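Local coordinates for acetoacetate decarboxylase (PDB 5UPB), which belongs to the acetoacetate decarboxylase-like enzymes and probably acts as a lyase on small keto acids, at residues 178-183 and 202-207; 21-26 and 245-250; 97-102 and 118-123. One frame throughout, in Å; residues are numbered along the deposited sequence.

In the fold
From the N terminus, residues 21-26 come first. Interaction 2 pairs them with 245-250, joining strand 21-34 antiparallel to strand 235-249 and closing a loop of 218 residues. Interactions 3 and 1 both fall within that loop, one after the other, and no two cross. Interaction 3 joins 97-102 to 118-123 around helix 108-116. Interaction 1 joins 178-183 to 202-207 across 18 residues, pairing strand 179-186 with the end of strand 196-202. The three contacts touch in space. A salt bridge from Asp-206 to Arg-248 links interactions 1 and 2, and backbone bonds from strand 179-186 to Tyr-98 and Gly-118 link interactions 1 and 3. The centres of interactions 2 and 3 lie about 17 Å apart.

Interaction 1: residues 178-183 and 202-207; sequences PATFGH and VNRSDL
Thr-180 and Val-202 form a single antiparallel bridge, a hydrogen-bonded pair, where strand 179-186 meets the last residue of strand 196-202. Two backbone bonds hold it. Val-202 N donates to Thr-180 O at 2.9 Å, and Thr-180 N donates to Val-202 O at a longer 3.3 Å. Both are nearly straight, with 176° at the hydrogen. The two side chains lie side by side on the same face of the sheet. CG1 of Val-202 sits between its own backbone N and carbonyl carbon (chi1 54°), which turns it onto Thr-180. It comes within 3.2 Å of Thr-180 CB. This is tighter than usual for two carbons, so the exact fit is doubtful. Beyond the bridge the contact thins out. The Arg-204 side chain bends at chi3 and crosses that of Thr-180 at about a right angle. Pro-178 O lies over one face of its guanidinium, 3.8 Å from NH2. The arginine is poorly ordered, so its place by Pro-178 O is uncertain. On the far edge of strand 179-186, Ala-179 and Phe-181 bond through their backbones to Tyr-98 of strand 95-105. Val-202 also packs on Ile-249 of strand 235-249.

Interaction 2: residues 21-26 and 245-250; sequences YGWGAD and YGFRIG
Trp-23 and Phe-247 stack at the apolar centre of two antiparallel strands. The stack is offset: the five-membered ring of Trp-23 and the Phe-247 ring have centroids 4.3 Å apart and planes at 14°. Trp-23 CB adds a CH-pi contact over the Phe-247 face, 3.5 Å from its centroid. CG of Phe-247 lies between its backbone N and carbonyl carbon (chi1 57°), which helps bring the ring to Trp-23. At the far end of the indole, Trp-23 CZ3 lies 4.1 Å from Ile-249 CB. An alanine at Trp-23 would keep the CB contact but would probably leave the Phe-247 ring without its stacking partner and open a gap beside Ile-249. The backbones pair beneath, with Trp-23 N donating to Phe-247 O at 2.8 Å and Ala-25 N to Tyr-245 O at 2.7 Å. Gly-24 and Gly-246 form a non-hydrogen-bonded pair, their CA atoms 4.4 Å apart. At the polar edge Arg-248 takes the face away from Trp-23, and its NH1 salt-bridges Asp-206. Asp-26 OD1 bonds to Ser-244 OG and to His-132 NE2 of a neighbouring subunit. Strand 21-34 runs between strands 235-249 and 53-65, and strand 206-221 pairs with the other edge of 235-249.

Interaction 3: residues 97-102 and 118-123; sequences GYFPAF and GYPKKI
Pro-120 packs against the chain from Phe-99 to Phe-102 where the turn after helix 108-116 passes strand 95-105. That helix ends in a Schellman motif with Gly-118, at positive phi, as its C-prime residue. Across the contact, Pro-100 is the centre of an inverse gamma turn, and Ala-101 and Phe-102 form a classic beta bulge opposite Leu-86. No hydrogen bond joins the two segments, so the contact is one of packing.

The Pro-120 ring can be followed atom by atom. CB lies 3.6 Å from Ala-101 O. CG is almost as near, 3.7 Å from Ala-101 O, and also meets the Phe-99 ring at CZ, 4.2 Å away. CD comes closest, 3.2 Å from Pro-100 O. The ring therefore lies against two successive carbonyl oxygens, with an aromatic tip beside CG. Phe-99 CG is anti to its backbone N (chi1 178°), which helps bring the end of the ring near Pro-120, and the two side chains cross obliquely.

Just beyond, the chain enters strand 121-123, which runs parallel to strand 95-105. Lys-121 starts away from segment 97-102, and its NZ forms a salt bridge with Glu-83. Another subunit also reaches this region: its His-5 packs on Pro-120, and its Phe-6 stacks on Phe-102. A second proline completes the contact, with Pro-100 CG lying 3.6 Å from CD2 on the Tyr-119 ring.

Interaction 1: residues 178-183 and 202-207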
ATOM      1  N   PRO A 178      -6.090  20.962 -27.415  1.00 45.86           N
ATOM      2  CA  PRO A 178      -5.025  20.093 -27.957  1.00 44.57           C
ATOM      3  C   PRO A 178      -3.771  20.054 -27.090  1.00 39.89           C
ATOM      4  O   PRO A 178      -3.149  18.996 -26.946  1.00 45.38           O
ATOM      5  CB  PRO A 178      -4.704  20.728 -29.315  1.00 54.08           C
ATOM      6  CG  PRO A 178      -5.275  22.104 -29.275  1.00 56.12           C
ATOM      7  CD  PRO A 178      -6.389  22.118 -28.271  1.00 49.26           C
ATOM      8  N   ALA A 179      -3.410  21.162 -26.462  1.00 39.10           N
ATOM      9  CA  ALA A 179      -2.133  21.217 -25.766  1.00 38.50           C
ATOM     10  C   ALA A 179      -2.310  20.856 -24.306  1.00 35.46           C
ATOM     11  O   ALA A 179      -3.314  21.192 -23.681  1.00 34.83           O
ATOM     12  CB  ALA A 179      -1.504  22.599 -25.866  1.00 43.67           C
ATOM     13  N   THR A 180      -1.298  20.201 -23.755  1.00 32.30           N
ATOM     14  CA  THR A 180      -1.118  20.105 -22.316  1.00 35.70           C
ATOM     15  C   THR A 180       0.135  20.888 -21.983  1.00 38.45           C
ATOM     16  O   THR A 180       1.220  20.586 -22.492  1.00 36.96           O
ATOM     17  CB  THR A 180      -1.038  18.655 -21.838  1.00 39.21           C
ATOM     18  OG1 THR A 180      -2.226  17.971 -22.201  1.00 39.67           O
ATOM     19  CG2 THR A 180      -0.873  18.578 -20.331  1.00 43.27           C
ATOM     20  N   PHE A 181      -0.027  21.922 -21.179  1.00 32.81           N
ATOM     21  CA  PHE A 181       1.090  22.772 -20.812  1.00 34.64           C
ATOM     22  C   PHE A 181       1.645  22.276 -19.485  1.00 33.09           C
ATOM     23  O   PHE A 181       0.899  21.841 -18.598  1.00 35.07           O
ATOM     24  CB  PHE A 181       0.646  24.237 -20.724  1.00 34.16           C
ATOM     25  CG  PHE A 181       0.085  24.783 -22.001  1.00 39.22           C
ATOM     26  CD1 PHE A 181       0.872  24.859 -23.125  1.00 40.02           C
ATOM     27  CD2 PHE A 181      -1.231  25.202 -22.073  1.00 45.01           C
ATOM     28  CE1 PHE A 181       0.387  25.363 -24.290  1.00 40.31           C
ATOM     29  CE2 PHE A 181      -1.735  25.716 -23.251  1.00 42.16           C
ATOM     30  CZ  PHE A 181      -0.928  25.791 -24.365  1.00 42.82           C
ATOM     31  N   GLY A 182       2.972  22.289 -19.377  1.00 31.73           N
ATOM     32  CA  GLY A 182       3.634  21.817 -18.181  1.00 29.07           C
ATOM     33  C   GLY A 182       4.620  22.851 -17.686  1.00 31.95           C
ATOM     34  O   GLY A 182       5.022  23.765 -18.418  1.00 30.91           O
ATOM     35  N   HIS A 183       4.998  22.699 -16.415  1.00 32.95           N
ATOM     36  CA  HIS A 183       6.018  23.541 -15.791  1.00 32.57           C
ATOM     37  C   HIS A 183       7.127  22.587 -15.390  1.00 34.76           C
ATOM     38  O   HIS A 183       7.032  21.911 -14.362  1.00 31.55           O
ATOM     39  CB  HIS A 183       5.479  24.301 -14.579  1.00 30.43           C
ATOM     40  CG  HIS A 183       6.507  25.147 -13.906  1.00 34.16           C
ATOM     41  ND1 HIS A 183       6.330  25.687 -12.646  1.00 34.60           N
ATOM     42  CD2 HIS A 183       7.740  25.533 -14.312  1.00 33.10           C
ATOM     43  CE1 HIS A 183       7.391  26.406 -12.329  1.00 32.21           C
ATOM     44  NE2 HIS A 183       8.269  26.312 -13.311  1.00 34.39           N
ATOM     45  N   VAL A 202       3.182  19.602 -24.370  1.00 30.45           N
ATOM     46  CA  VAL A 202       3.118  18.233 -24.861  1.00 36.95           C
ATOM     47  C   VAL A 202       1.999  18.145 -25.901  1.00 32.62           C
ATOM     48  O   VAL A 202       0.876  18.603 -25.648  1.00 31.23           O
ATOM     49  CB  VAL A 202       2.950  17.214 -23.729  1.00 44.50           C
ATOM     50  CG1 VAL A 202       1.798  17.559 -22.928  1.00 66.41           C
ATOM     51  CG2 VAL A 202       2.772  15.843 -24.290  1.00 56.27           C
ATOM     52  N   ASN A 203       2.280  17.553 -27.046  1.00 46.19           N
ATOM     53  CA  ASN A 203       1.227  17.251 -28.014  1.00 44.77           C
ATOM     54  C   ASN A 203       1.185  15.757 -28.278  1.00 34.32           C
ATOM     55  O   ASN A 203       2.221  15.088 -28.302  1.00 50.12           O
ATOM     56  CB  ASN A 203       1.409  17.992 -29.336  1.00 60.81           C
ATOM     57  CG  ASN A 203       1.120  19.458 -29.200  1.00 66.23           C
ATOM     58  OD1 ASN A 203      -0.049  19.872 -29.165  1.00 51.02           O
ATOM     59  ND2 ASN A 203       2.183  20.257 -29.060  1.00 61.01           N
ATOM     60  N   ARG A 204      -0.025  15.238 -28.421  1.00 39.84           N
ATOM     61  CA  ARG A 204      -0.191  13.827 -28.706  1.00 36.48           C
ATOM     62  C   ARG A 204       0.138  13.600 -30.172  1.00 39.17           C
ATOM     63  O   ARG A 204      -0.421  14.261 -31.052  1.00 37.21           O
ATOM     64  CB  ARG A 204      -1.626  13.456 -28.376  1.00 39.76           C
ATOM     65  CG  ARG A 204      -1.866  13.623 -26.861  1.00 42.37           C
ATOM     66  CD  ARG A 204      -3.234  13.221 -26.361  1.00 76.82           C
ATOM     67  NE  ARG A 204      -4.242  14.225 -26.679  1.00105.33           N
ATOM     68  CZ  ARG A 204      -4.557  15.226 -25.868  1.00139.61           C
ATOM     69  NH1 ARG A 204      -3.953  15.354 -24.695  1.00142.57           N
ATOM     70  NH2 ARG A 204      -5.480  16.100 -26.226  1.00163.66           N
ATOM     71  N   SER A 205       0.942  12.587 -30.441  1.00 31.64           N
ATOM     72  CA  SER A 205       1.280  12.196 -31.792  1.00 34.42           C
ATOM     73  C   SER A 205       0.378  11.075 -32.264  1.00 33.16           C
ATOM     74  O   SER A 205       0.339  10.759 -33.458  1.00 33.90           O
ATOM     75  CB  SER A 205       2.757  11.760 -31.842  1.00 40.34           C
ATOM     76  OG  SER A 205       2.932  10.530 -31.133  1.00 43.21           O
ATOM     77  N   ASP A 206      -0.391  10.517 -31.343  1.00 30.23           N
ATOM     78  CA  ASP A 206      -1.428   9.561 -31.644  1.00 27.26           C
ATOM     79  C   ASP A 206      -2.445   9.792 -30.547  1.00 27.95           C
ATOM     80  O   ASP A 206      -2.077  10.024 -29.384  1.00 29.43           O
ATOM     81  CB  ASP A 206      -0.802   8.152 -31.695  1.00 27.55           C
ATOM     82  CG  ASP A 206      -1.646   7.137 -32.460  1.00 34.70           C
ATOM     83  OD1 ASP A 206      -2.868   7.075 -32.253  1.00 33.44           O
ATOM     84  OD2 ASP A 206      -1.054   6.385 -33.262  1.00 35.82           O
ATOM     85  N   LEU A 207      -3.705   9.797 -30.916  1.00 27.70           N
ATOM     86  CA  LEU A 207      -4.794  10.090 -29.990  1.00 24.35           C
ATOM     87  C   LEU A 207      -6.030   9.316 -30.405  1.00 33.42           C
ATOM     88  O   LEU A 207      -6.395   9.347 -31.587  1.00 30.62           O
ATOM     89  CB  LEU A 207      -5.107  11.594 -30.012  1.00 42.13           C
ATOM     90  CG  LEU A 207      -6.417  12.058 -29.388  1.00 68.94           C
ATOM     91  CD1 LEU A 207      -6.518  11.642 -27.959  1.00 70.48           C
ATOM     92  CD2 LEU A 207      -6.512  13.570 -29.518  1.00106.58           C
TER

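Interaction 2: residues 21-26 and 245-250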
ATOM      1  N   TYR A  21       6.485   6.287 -25.633  1.00 35.71           N
ATOM      2  CA  TYR A  21       5.513   5.404 -24.991  1.00 33.81           C
ATOM      3  C   TYR A  21       4.132   5.511 -25.621  1.00 46.17           C
ATOM      4  O   TYR A  21       3.784   6.522 -26.244  1.00 44.44           O
ATOM      5  CB  TYR A  21       5.403   5.705 -23.522  1.00 40.07           C
ATOM      6  CG  TYR A  21       6.543   5.038 -22.765  1.00 47.60           C
ATOM      7  CD1 TYR A  21       7.846   5.529 -22.803  1.00 65.71           C
ATOM      8  CD2 TYR A  21       6.290   3.905 -21.996  1.00 72.63           C
ATOM      9  CE1 TYR A  21       8.867   4.881 -22.100  1.00 65.84           C
ATOM     10  CE2 TYR A  21       7.290   3.270 -21.293  1.00 73.40           C
ATOM     11  CZ  TYR A  21       8.563   3.756 -21.342  1.00 66.90           C
ATOM     12  OH  TYR A  21       9.509   3.066 -20.635  1.00 75.76           O
ATOM     13  N   GLY A  22       3.376   4.421 -25.492  1.00 31.89           N
ATOM     14  CA  GLY A  22       1.960   4.430 -25.778  1.00 31.18           C
ATOM     15  C   GLY A  22       1.188   4.065 -24.531  1.00 32.29           C
ATOM     16  O   GLY A  22       1.632   3.248 -23.724  1.00 37.25           O
ATOM     17  N   TRP A  23       0.001   4.637 -24.420  1.00 27.85           N
ATOM     18  CA  TRP A  23      -0.924   4.438 -23.319  1.00 29.64           C
ATOM     19  C   TRP A  23      -2.284   3.982 -23.807  1.00 32.25           C
ATOM     20  O   TRP A  23      -2.800   4.492 -24.810  1.00 34.76           O
ATOM     21  CB  TRP A  23      -1.153   5.750 -22.559  1.00 31.09           C
ATOM     22  CG  TRP A  23      -0.017   6.237 -21.676  1.00 32.80           C
ATOM     23  CD1 TRP A  23       0.020   6.177 -20.313  1.00 31.25           C
ATOM     24  CD2 TRP A  23       1.178   6.917 -22.090  1.00 33.34           C
ATOM     25  NE1 TRP A  23       1.190   6.777 -19.842  1.00 36.71           N
ATOM     26  CE2 TRP A  23       1.910   7.238 -20.920  1.00 36.17           C
ATOM     27  CE3 TRP A  23       1.699   7.299 -23.342  1.00 28.92           C
ATOM     28  CZ2 TRP A  23       3.142   7.907 -20.967  1.00 43.23           C
ATOM     29  CZ3 TRP A  23       2.907   7.974 -23.399  1.00 30.91           C
ATOM     30  CH2 TRP A  23       3.629   8.264 -22.206  1.00 39.12           C
ATOM     31  N   GLY A  24      -2.911   3.088 -23.048  1.00 30.87           N
ATOM     32  CA  GLY A  24      -4.353   2.951 -23.065  1.00 26.37           C
ATOM     33  C   GLY A  24      -4.909   3.188 -21.680  1.00 25.10           C
ATOM     34  O   GLY A  24      -4.246   2.920 -20.673  1.00 27.93           O
ATOM     35  N   ALA A  25      -6.112   3.720 -21.628  1.00 26.37           N
ATOM     36  CA  ALA A  25      -6.674   4.132 -20.343  1.00 26.68           C
ATOM     37  C   ALA A  25      -8.185   4.097 -20.370  1.00 29.80           C
ATOM     38  O   ALA A  25      -8.824   4.335 -21.412  1.00 27.99           O
ATOM     39  CB  ALA A  25      -6.230   5.548 -19.966  1.00 27.80           C
ATOM     40  N   ASP A  26      -8.751   3.839 -19.206  1.00 25.90           N
ATOM     41  CA  ASP A  26     -10.159   4.101 -18.936  1.00 31.40           C
ATOM     42  C   ASP A  26     -10.256   5.299 -18.005  1.00 28.20           C
ATOM     43  O   ASP A  26      -9.540   5.366 -17.003  1.00 26.40           O
ATOM     44  CB  ASP A  26     -10.841   2.870 -18.350  1.00 27.88           C
ATOM     45  CG  ASP A  26     -10.762   1.661 -19.270  1.00 31.27           C
ATOM     46  OD1 ASP A  26     -10.707   1.832 -20.503  1.00 35.37           O
ATOM     47  OD2 ASP A  26     -10.774   0.544 -18.775  1.00 36.49           O
ATOM     48  N   TYR A 245      -9.411   5.829 -23.801  1.00 26.15           N
ATOM     49  CA  TYR A 245      -8.461   6.752 -24.363  1.00 28.15           C
ATOM     50  C   TYR A 245      -7.144   6.066 -24.637  1.00 34.95           C
ATOM     51  O   TYR A 245      -6.625   5.323 -23.802  1.00 32.88           O
ATOM     52  CB  TYR A 245      -8.284   7.804 -23.245  1.00 36.82           C
ATOM     53  CG  TYR A 245      -7.327   8.932 -23.411  1.00 30.42           C
ATOM     54  CD1 TYR A 245      -7.052   9.467 -24.626  1.00 32.65           C
ATOM     55  CD2 TYR A 245      -6.640   9.422 -22.299  1.00 35.94           C
ATOM     56  CE1 TYR A 245      -6.177  10.504 -24.757  1.00 33.61           C
ATOM     57  CE2 TYR A 245      -5.748  10.453 -22.411  1.00 39.47           C
ATOM     58  CZ  TYR A 245      -5.511  10.996 -23.640  1.00 42.72           C
ATOM     59  OH  TYR A 245      -4.593  12.024 -23.775  1.00 44.91           O
ATOM     60  N   GLY A 246      -6.554   6.431 -25.763  1.00 32.16           N
ATOM     61  CA  GLY A 246      -5.235   5.945 -26.115  1.00 28.51           C
ATOM     62  C   GLY A 246      -4.434   7.103 -26.660  1.00 36.29           C
ATOM     63  O   GLY A 246      -4.972   7.979 -27.351  1.00 30.04           O
ATOM     64  N   PHE A 247      -3.121   7.072 -26.404  1.00 30.70           N
ATOM     65  CA  PHE A 247      -2.293   8.154 -26.913  1.00 29.96           C
ATOM     66  C   PHE A 247      -0.833   7.726 -26.922  1.00 29.49           C
ATOM     67  O   PHE A 247      -0.436   6.746 -26.277  1.00 31.58           O
ATOM     68  CB  PHE A 247      -2.479   9.428 -26.071  1.00 30.22           C
ATOM     69  CG  PHE A 247      -2.172   9.261 -24.580  1.00 36.01           C
ATOM     70  CD1 PHE A 247      -3.140   8.833 -23.678  1.00 34.50           C
ATOM     71  CD2 PHE A 247      -0.923   9.548 -24.115  1.00 31.95           C
ATOM     72  CE1 PHE A 247      -2.837   8.687 -22.323  1.00 40.91           C
ATOM     73  CE2 PHE A 247      -0.617   9.404 -22.724  1.00 35.44           C
ATOM     74  CZ  PHE A 247      -1.592   8.969 -21.867  1.00 31.82           C
ATOM     75  N   ARG A 248      -0.042   8.478 -27.689  1.00 26.51           N
ATOM     76  CA  ARG A 248       1.399   8.378 -27.716  1.00 27.83           C
ATOM     77  C   ARG A 248       1.872   9.784 -27.464  1.00 39.77           C
ATOM     78  O   ARG A 248       1.398  10.719 -28.117  1.00 34.97           O
ATOM     79  CB  ARG A 248       1.992   7.886 -29.049  1.00 35.92           C
ATOM     80  CG  ARG A 248       1.950   6.387 -29.381  1.00 43.86           C
ATOM     81  CD  ARG A 248       2.609   6.170 -30.787  1.00 40.77           C
ATOM     82  NE  ARG A 248       2.889   4.779 -31.188  1.00 55.56           N
ATOM     83  CZ  ARG A 248       2.182   4.039 -32.052  1.00 97.49           C
ATOM     84  NH1 ARG A 248       1.096   4.510 -32.679  1.00 59.24           N
ATOM     85  NH2 ARG A 248       2.584   2.798 -32.300  1.00161.88           N
ATOM     86  N   ILE A 249       2.889   9.896 -26.631  1.00 35.36           N
ATOM     87  CA  ILE A 249       3.541  11.150 -26.287  1.00 40.55           C
ATOM     88  C   ILE A 249       5.027  10.885 -26.209  1.00 48.70           C
ATOM     89  O   ILE A 249       5.443   9.807 -25.779  1.00 46.48           O
ATOM     90  CB  ILE A 249       2.999  11.718 -24.967  1.00 56.83           C
ATOM     91  CG1 ILE A 249       1.558  12.199 -25.149  1.00 71.22           C
ATOM     92  CG2 ILE A 249       3.871  12.817 -24.475  1.00 64.50           C
ATOM     93  CD1 ILE A 249       0.883  12.651 -23.855  1.00 96.11           C
ATOM     94  N   GLY A 250       5.822  11.858 -26.623  1.00 46.00           N
ATOM     95  CA  GLY A 250       7.249  11.815 -26.368  1.00 44.93           C
ATOM     96  C   GLY A 250       7.614  12.824 -25.281  1.00 49.19           C
ATOM     97  O   GLY A 250       6.836  13.044 -24.351  1.00 50.07           O
TER

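Interaction 3: residues 97-102 and 118-123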
ATOM      1  N   GLY A  97      -5.126  24.888 -24.118  1.00 40.81           N
ATOM      2  CA  GLY A  97      -4.652  23.669 -23.510  1.00 39.74           C
ATOM      3  C   GLY A  97      -5.206  23.497 -22.116  1.00 36.97           C
ATOM      4  O   GLY A  97      -6.073  24.254 -21.670  1.00 33.19           O
ATOM      5  N   TYR A  98      -4.664  22.494 -21.431  1.00 35.64           N
ATOM      6  CA  TYR A  98      -4.907  22.265 -20.025  1.00 31.17           C
ATOM      7  C   TYR A  98      -3.566  22.358 -19.303  1.00 37.06           C
ATOM      8  O   TYR A  98      -2.541  21.939 -19.844  1.00 31.89           O
ATOM      9  CB  TYR A  98      -5.512  20.883 -19.738  1.00 27.86           C
ATOM     10  CG  TYR A  98      -6.970  20.823 -20.022  1.00 32.84           C
ATOM     11  CD1 TYR A  98      -7.911  21.376 -19.140  1.00 29.31           C
ATOM     12  CD2 TYR A  98      -7.433  20.235 -21.213  1.00 35.76           C
ATOM     13  CE1 TYR A  98      -9.281  21.317 -19.425  1.00 36.70           C
ATOM     14  CE2 TYR A  98      -8.774  20.174 -21.499  1.00 34.06           C
ATOM     15  CZ  TYR A  98      -9.707  20.709 -20.617  1.00 34.47           C
ATOM     16  OH  TYR A  98     -11.058  20.628 -20.949  1.00 40.43           O
ATOM     17  N   PHE A  99      -3.583  22.908 -18.086  1.00 29.87           N
ATOM     18  CA  PHE A  99      -2.449  22.813 -17.174  1.00 29.50           C
ATOM     19  C   PHE A  99      -2.869  21.893 -16.045  1.00 29.21           C
ATOM     20  O   PHE A  99      -3.835  22.204 -15.328  1.00 32.46           O
ATOM     21  CB  PHE A  99      -2.031  24.172 -16.612  1.00 30.08           C
ATOM     22  CG  PHE A  99      -0.900  24.082 -15.625  1.00 31.41           C
ATOM     23  CD1 PHE A  99       0.379  23.756 -16.041  1.00 32.68           C
ATOM     24  CD2 PHE A  99      -1.130  24.303 -14.273  1.00 30.66           C
ATOM     25  CE1 PHE A  99       1.407  23.652 -15.137  1.00 41.64           C
ATOM     26  CE2 PHE A  99      -0.106  24.211 -13.353  1.00 33.26           C
ATOM     27  CZ  PHE A  99       1.166  23.893 -13.778  1.00 33.34           C
ATOM     28  N   PRO A 100      -2.282  20.714 -15.925  1.00 30.40           N
ATOM     29  CA  PRO A 100      -2.700  19.785 -14.850  1.00 27.90           C
ATOM     30  C   PRO A 100      -2.032  20.135 -13.514  1.00 29.23           C
ATOM     31  O   PRO A 100      -1.049  19.538 -13.088  1.00 34.60           O
ATOM     32  CB  PRO A 100      -2.270  18.423 -15.405  1.00 33.94           C
ATOM     33  CG  PRO A 100      -1.037  18.750 -16.204  1.00 35.52           C
ATOM     34  CD  PRO A 100      -1.206  20.150 -16.755  1.00 42.54           C
ATOM     35  N   ALA A 101      -2.639  21.099 -12.816  1.00 34.01           N
ATOM     36  CA  ALA A 101      -2.032  21.700 -11.617  1.00 34.40           C
ATOM     37  C   ALA A 101      -1.758  20.673 -10.533  1.00 34.01           C
ATOM     38  O   ALA A 101      -0.676  20.663  -9.946  1.00 30.96           O
ATOM     39  CB  ALA A 101      -2.953  22.784 -11.063  1.00 38.90           C
ATOM     40  N   PHE A 102      -2.762  19.871 -10.178  1.00 29.01           N
ATOM     41  CA  PHE A 102      -2.634  18.879  -9.118  1.00 32.45           C
ATOM     42  C   PHE A 102      -2.887  17.498  -9.713  1.00 31.74           C
ATOM     43  O   PHE A 102      -4.003  17.223 -10.167  1.00 28.85           O
ATOM     44  CB  PHE A 102      -3.635  19.114  -7.982  1.00 29.96           C
ATOM     45  CG  PHE A 102      -3.582  20.484  -7.354  1.00 32.69           C
ATOM     46  CD1 PHE A 102      -2.485  21.291  -7.473  1.00 39.65           C
ATOM     47  CD2 PHE A 102      -4.666  20.940  -6.639  1.00 33.25           C
ATOM     48  CE1 PHE A 102      -2.466  22.540  -6.886  1.00 36.80           C
ATOM     49  CE2 PHE A 102      -4.657  22.179  -6.068  1.00 31.32           C
ATOM     50  CZ  PHE A 102      -3.548  22.974  -6.192  1.00 31.12           C
ATOM     51  N   GLY A 118       7.037  18.269 -16.948  1.00 34.79           N
ATOM     52  CA  GLY A 118       6.391  19.421 -16.356  1.00 31.17           C
ATOM     53  C   GLY A 118       5.018  19.182 -15.804  1.00 33.16           C
ATOM     54  O   GLY A 118       4.269  20.145 -15.637  1.00 33.72           O
ATOM     55  N   TYR A 119       4.637  17.918 -15.608  1.00 30.52           N
ATOM     56  CA  TYR A 119       3.386  17.554 -14.960  1.00 36.22           C
ATOM     57  C   TYR A 119       3.630  17.497 -13.463  1.00 34.23           C
ATOM     58  O   TYR A 119       4.397  16.639 -13.016  1.00 40.32           O
ATOM     59  CB  TYR A 119       2.943  16.183 -15.389  1.00 46.24           C
ATOM     60  CG  TYR A 119       2.359  16.017 -16.755  1.00 40.36           C
ATOM     61  CD1 TYR A 119       3.187  15.916 -17.869  1.00 54.17           C
ATOM     62  CD2 TYR A 119       0.988  15.845 -16.937  1.00 62.45           C
ATOM     63  CE1 TYR A 119       2.672  15.713 -19.139  1.00 66.08           C
ATOM     64  CE2 TYR A 119       0.451  15.641 -18.219  1.00 66.52           C
ATOM     65  CZ  TYR A 119       1.304  15.567 -19.312  1.00 74.52           C
ATOM     66  OH  TYR A 119       0.802  15.356 -20.584  1.00 75.13           O
ATOM     67  N   PRO A 120       3.009  18.325 -12.664  1.00 30.72           N
ATOM     68  CA  PRO A 120       3.235  18.235 -11.209  1.00 33.24           C
ATOM     69  C   PRO A 120       2.493  17.048 -10.619  1.00 33.80           C
ATOM     70  O   PRO A 120       1.259  17.031 -10.608  1.00 39.23           O
ATOM     71  CB  PRO A 120       2.678  19.567 -10.684  1.00 34.90           C
ATOM     72  CG  PRO A 120       2.477  20.430 -11.872  1.00 43.22           C
ATOM     73  CD  PRO A 120       2.186  19.489 -13.008  1.00 32.54           C
ATOM     74  N   LYS A 121       3.245  16.029 -10.147  1.00 33.37           N
ATOM     75  CA  LYS A 121       2.624  14.814  -9.610  1.00 28.27           C
ATOM     76  C   LYS A 121       3.131  14.475  -8.203  1.00 30.53           C
ATOM     77  O   LYS A 121       4.324  14.573  -7.914  1.00 30.55           O
ATOM     78  CB  LYS A 121       2.878  13.580 -10.509  1.00 29.09           C
ATOM     79  CG  LYS A 121       2.425  13.734 -11.979  1.00 26.94           C
ATOM     80  CD  LYS A 121       2.344  12.378 -12.647  1.00 26.93           C
ATOM     81  CE  LYS A 121       1.922  12.526 -14.140  1.00 28.30           C
ATOM     82  NZ  LYS A 121       1.724  11.176 -14.732  1.00 30.34           N
ATOM     83  N   LYS A 122       2.216  14.011  -7.361  1.00 27.75           N
ATOM     84  CA  LYS A 122       2.521  13.389  -6.077  1.00 29.56           C
ATOM     85  C   LYS A 122       2.069  11.930  -6.125  1.00 26.32           C
ATOM     86  O   LYS A 122       1.378  11.492  -7.067  1.00 25.80           O
ATOM     87  CB  LYS A 122       1.804  14.124  -4.949  1.00 29.28           C
ATOM     88  CG  LYS A 122       2.262  15.587  -4.770  1.00 30.26           C
ATOM     89  CD  LYS A 122       1.469  16.261  -3.629  1.00 28.07           C
ATOM     90  CE  LYS A 122       1.897  17.655  -3.424  1.00 33.07           C
ATOM     91  NZ  LYS A 122       0.995  18.359  -2.426  1.00 34.81           N
ATOM     92  N   ILE A 123       2.459  11.173  -5.099  1.00 26.68           N
ATOM     93  CA  ILE A 123       2.003   9.803  -4.947  1.00 24.28           C
ATOM     94  C   ILE A 123       0.760   9.798  -4.078  1.00 34.09           C
ATOM     95  O   ILE A 123       0.756  10.348  -2.966  1.00 29.97           O
ATOM     96  CB  ILE A 123       3.064   8.905  -4.305  1.00 24.06           C
ATOM     97  CG1 ILE A 123       4.293   8.748  -5.194  1.00 27.38           C
ATOM     98  CG2 ILE A 123       2.388   7.528  -3.950  1.00 27.78           C
ATOM     99  CD1 ILE A 123       4.002   7.974  -6.496  1.00 27.62           C
TER